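Long-range contact in anaphase-promoting complex subunit CUT9 (PDB 2XPI), which forms part of the anaphase-promoting complex/cyclosome, an E3 ubiquitin ligase controlling mitosis and G1, dimerising through its N-terminal TPR repeats and binding hcn1 through later ones: residues Gly195-Ala200 and Met228-Cys233. Residues are numbered along the deposited sequence; the frame is centred on the assembly and turned at random.
Sequences GIKLEA and MVDAKC
TPR 4 is a helical hairpin, and here the start of its first helix, 198-212, meets the end of its second, 216-229, and the type I turn D230-C233. The carboxylate of D230, CG anti to the backbone N (chi1 -170°), ties the two ends together. Its OD2 is met from above the carboxylate plane by the N-H of the N-cap residue K197 (N to OD2 3.1 Å, 153° at the hydrogen), while OD1 uses its anti lone pair for the backbone N of K232 at 2.7 Å, an Asx turn. K232, bent at chi3 and chi4, curls back so that NZ faces the syn lone pairs of both oxygens, 2.9 Å from OD2. An alanine in place of D230 lacks the carboxylate that K197 N, K232 N and K232 NZ share, and would probably loosen the join between helix start and turn. Packing flanks this network: V229 CG1 lies 3.8 Å from E199 CD, whose carboxylate is held by Q47 and N177, and makes an apolar contact with A200 CB. I196 CD1 reaches K232 CB at 3.5 Å, and W90 of the second subunit packs on both residues. Besides T262 O, K232 NZ donates to G195 O, 3.1 Å away and 62° out of the carbonyl plane.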
ATOM      1  N   GLY A 195       4.424  -8.835  25.273  1.00 39.75           N
ATOM      2  CA  GLY A 195       3.658  -8.141  24.247  1.00 38.14           C
ATOM      3  C   GLY A 195       2.286  -7.722  24.730  1.00 36.57           C
ATOM      4  O   GLY A 195       1.956  -7.941  25.900  1.00 36.78           O
ATOM      5  N   ILE A 196       1.507  -7.093  23.845  1.00 36.47           N
ATOM      6  CA  ILE A 196       0.122  -6.676  24.126  1.00 38.34           C
ATOM      7  C   ILE A 196      -0.785  -7.897  24.222  1.00 40.76           C
ATOM      8  O   ILE A 196      -0.769  -8.736  23.330  1.00 42.35           O
ATOM      9  CB  ILE A 196      -0.489  -5.836  22.978  1.00 37.84           C
ATOM     10  CG1 ILE A 196       0.514  -4.850  22.352  1.00 39.05           C
ATOM     11  CG2 ILE A 196      -1.806  -5.189  23.421  1.00 35.59           C
ATOM     12  CD1 ILE A 196       1.230  -4.050  23.309  1.00 43.02           C
ATOM     13  N   LYS A 197      -1.596  -8.004  25.271  1.00 41.48           N
ATOM     14  CA  LYS A 197      -2.466  -9.176  25.395  1.00 41.28           C
ATOM     15  C   LYS A 197      -3.405  -9.186  24.223  1.00 40.76           C
ATOM     16  O   LYS A 197      -4.031  -8.188  23.944  1.00 42.28           O
ATOM     17  CB  LYS A 197      -3.271  -9.138  26.683  1.00 41.78           C
ATOM     18  CG  LYS A 197      -2.436  -9.197  27.939  1.00 43.49           C
ATOM     19  CD  LYS A 197      -3.300  -9.547  29.116  1.00 47.57           C
ATOM     20  CE  LYS A 197      -2.462  -9.665  30.372  1.00 53.02           C
ATOM     21  NZ  LYS A 197      -3.218 -10.341  31.470  1.00 56.42           N
ATOM     22  N   LEU A 198      -3.499 -10.304  23.519  1.00 40.56           N
ATOM     23  CA  LEU A 198      -4.378 -10.365  22.364  1.00 37.85           C
ATOM     24  C   LEU A 198      -5.821  -9.997  22.749  1.00 41.19           C
ATOM     25  O   LEU A 198      -6.593  -9.489  21.923  1.00 41.94           O
ATOM     26  CB  LEU A 198      -4.288 -11.731  21.678  1.00 35.42           C
ATOM     27  CG  LEU A 198      -3.059 -11.928  20.784  1.00 36.08           C
ATOM     28  CD1 LEU A 198      -2.929 -13.374  20.311  1.00 36.05           C
ATOM     29  CD2 LEU A 198      -3.096 -10.975  19.588  1.00 35.02           C
ATOM     30  N   GLU A 199      -6.183 -10.227  24.006  1.00 42.87           N
ATOM     31  CA  GLU A 199      -7.478  -9.765  24.489  1.00 45.77           C
ATOM     32  C   GLU A 199      -7.617  -8.244  24.298  1.00 45.88           C
ATOM     33  O   GLU A 199      -8.671  -7.752  23.889  1.00 46.05           O
ATOM     34  CB  GLU A 199      -7.681 -10.124  25.961  1.00 49.70           C
ATOM     35  CG  GLU A 199      -9.038  -9.671  26.501  1.00 53.08           C
ATOM     36  CD  GLU A 199      -9.228  -9.972  27.978  1.00 58.90           C
ATOM     37  OE1 GLU A 199      -8.350 -10.640  28.578  1.00 60.54           O
ATOM     38  OE2 GLU A 199     -10.259  -9.536  28.540  1.00 61.20           O
ATOM     39  N   ALA A 200      -6.555  -7.495  24.594  1.00 43.08           N
ATOM     40  CA  ALA A 200      -6.606  -6.058  24.423  1.00 39.03           C
ATOM     41  C   ALA A 200      -6.805  -5.728  22.960  1.00 42.83           C
ATOM     42  O   ALA A 200      -7.736  -4.999  22.592  1.00 46.40           O
ATOM     43  CB  ALA A 200      -5.364  -5.437  24.919  1.00 37.20           C
ATOM     44  N   MET A 228      -7.717  -0.877  29.873  1.00 44.75           N
ATOM     45  CA  MET A 228      -7.815  -1.502  31.188  1.00 45.90           C
ATOM     46  C   MET A 228      -7.211  -2.899  31.155  1.00 50.00           C
ATOM     47  O   MET A 228      -6.528  -3.303  32.096  1.00 51.30           O
ATOM     48  CB  MET A 228      -9.262  -1.558  31.685  1.00 44.87           C
ATOM     49  CG  MET A 228      -9.935  -0.205  31.802  1.00 43.69           C
ATOM     50  SD  MET A 228      -9.042   0.895  32.914  1.00 76.53           S
ATOM     51  CE  MET A 228      -9.267   0.073  34.495  1.00 52.40           C
ATOM     52  N   VAL A 229      -7.451  -3.632  30.063  1.00 51.08           N
ATOM     53  CA  VAL A 229      -6.922  -4.991  29.914  1.00 51.62           C
ATOM     54  C   VAL A 229      -5.387  -5.039  29.853  1.00 53.26           C
ATOM     55  O   VAL A 229      -4.760  -5.907  30.469  1.00 55.10           O
ATOM     56  CB  VAL A 229      -7.508  -5.705  28.678  1.00 48.76           C
ATOM     57  CG1 VAL A 229      -6.807  -7.052  28.446  1.00 46.29           C
ATOM     58  CG2 VAL A 229      -9.003  -5.889  28.834  1.00 48.12           C
ATOM     59  N   ASP A 230      -4.790  -4.113  29.103  1.00 51.43           N
ATOM     60  CA  ASP A 230      -3.338  -4.036  28.981  1.00 49.48           C
ATOM     61  C   ASP A 230      -2.962  -2.588  28.692  1.00 45.00           C
ATOM     62  O   ASP A 230      -3.273  -2.050  27.635  1.00 40.72           O
ATOM     63  CB  ASP A 230      -2.827  -4.965  27.864  1.00 50.71           C
ATOM     64  CG  ASP A 230      -1.294  -5.103  27.852  1.00 54.89           C
ATOM     65  OD1 ASP A 230      -0.595  -4.067  27.967  1.00 54.74           O
ATOM     66  OD2 ASP A 230      -0.782  -6.252  27.718  1.00 56.73           O
ATOM     67  N   ALA A 231      -2.283  -1.965  29.647  1.00 44.84           N
ATOM     68  CA  ALA A 231      -1.862  -0.579  29.519  1.00 42.84           C
ATOM     69  C   ALA A 231      -0.994  -0.330  28.296  1.00 41.32           C
ATOM     70  O   ALA A 231      -0.732   0.814  27.962  1.00 39.42           O
ATOM     71  CB  ALA A 231      -1.122  -0.147  30.767  1.00 44.64           C
ATOM     72  N   LYS A 232      -0.536  -1.389  27.633  1.00 43.79           N
ATOM     73  CA  LYS A 232       0.383  -1.225  26.503  1.00 43.36           C
ATOM     74  C   LYS A 232      -0.346  -1.011  25.179  1.00 43.21           C
ATOM     75  O   LYS A 232       0.259  -0.638  24.182  1.00 43.61           O
ATOM     76  CB  LYS A 232       1.397  -2.375  26.409  1.00 41.75           C
ATOM     77  CG  LYS A 232       2.286  -2.505  27.644  1.00 42.44           C
ATOM     78  CD  LYS A 232       3.474  -3.471  27.444  1.00 40.63           C
ATOM     79  CE  LYS A 232       3.053  -4.837  26.903  1.00 37.15           C
ATOM     80  NZ  LYS A 232       2.044  -5.493  27.759  1.00 35.41           N
ATOM     81  N   CYS A 233      -1.655  -1.213  25.176  1.00 44.26           N
ATOM     82  CA  CYS A 233      -2.451  -0.938  23.977  1.00 41.62           C
ATOM     83  C   CYS A 233      -2.590   0.565  23.666  1.00 40.66           C
ATOM     84  O   CYS A 233      -3.663   1.162  23.760  1.00 41.10           O
ATOM     85  CB  CYS A 233      -3.823  -1.579  24.081  1.00 40.13           C
ATOM     86  SG  CYS A 233      -4.564  -1.682  22.504  1.00 50.89           S
TER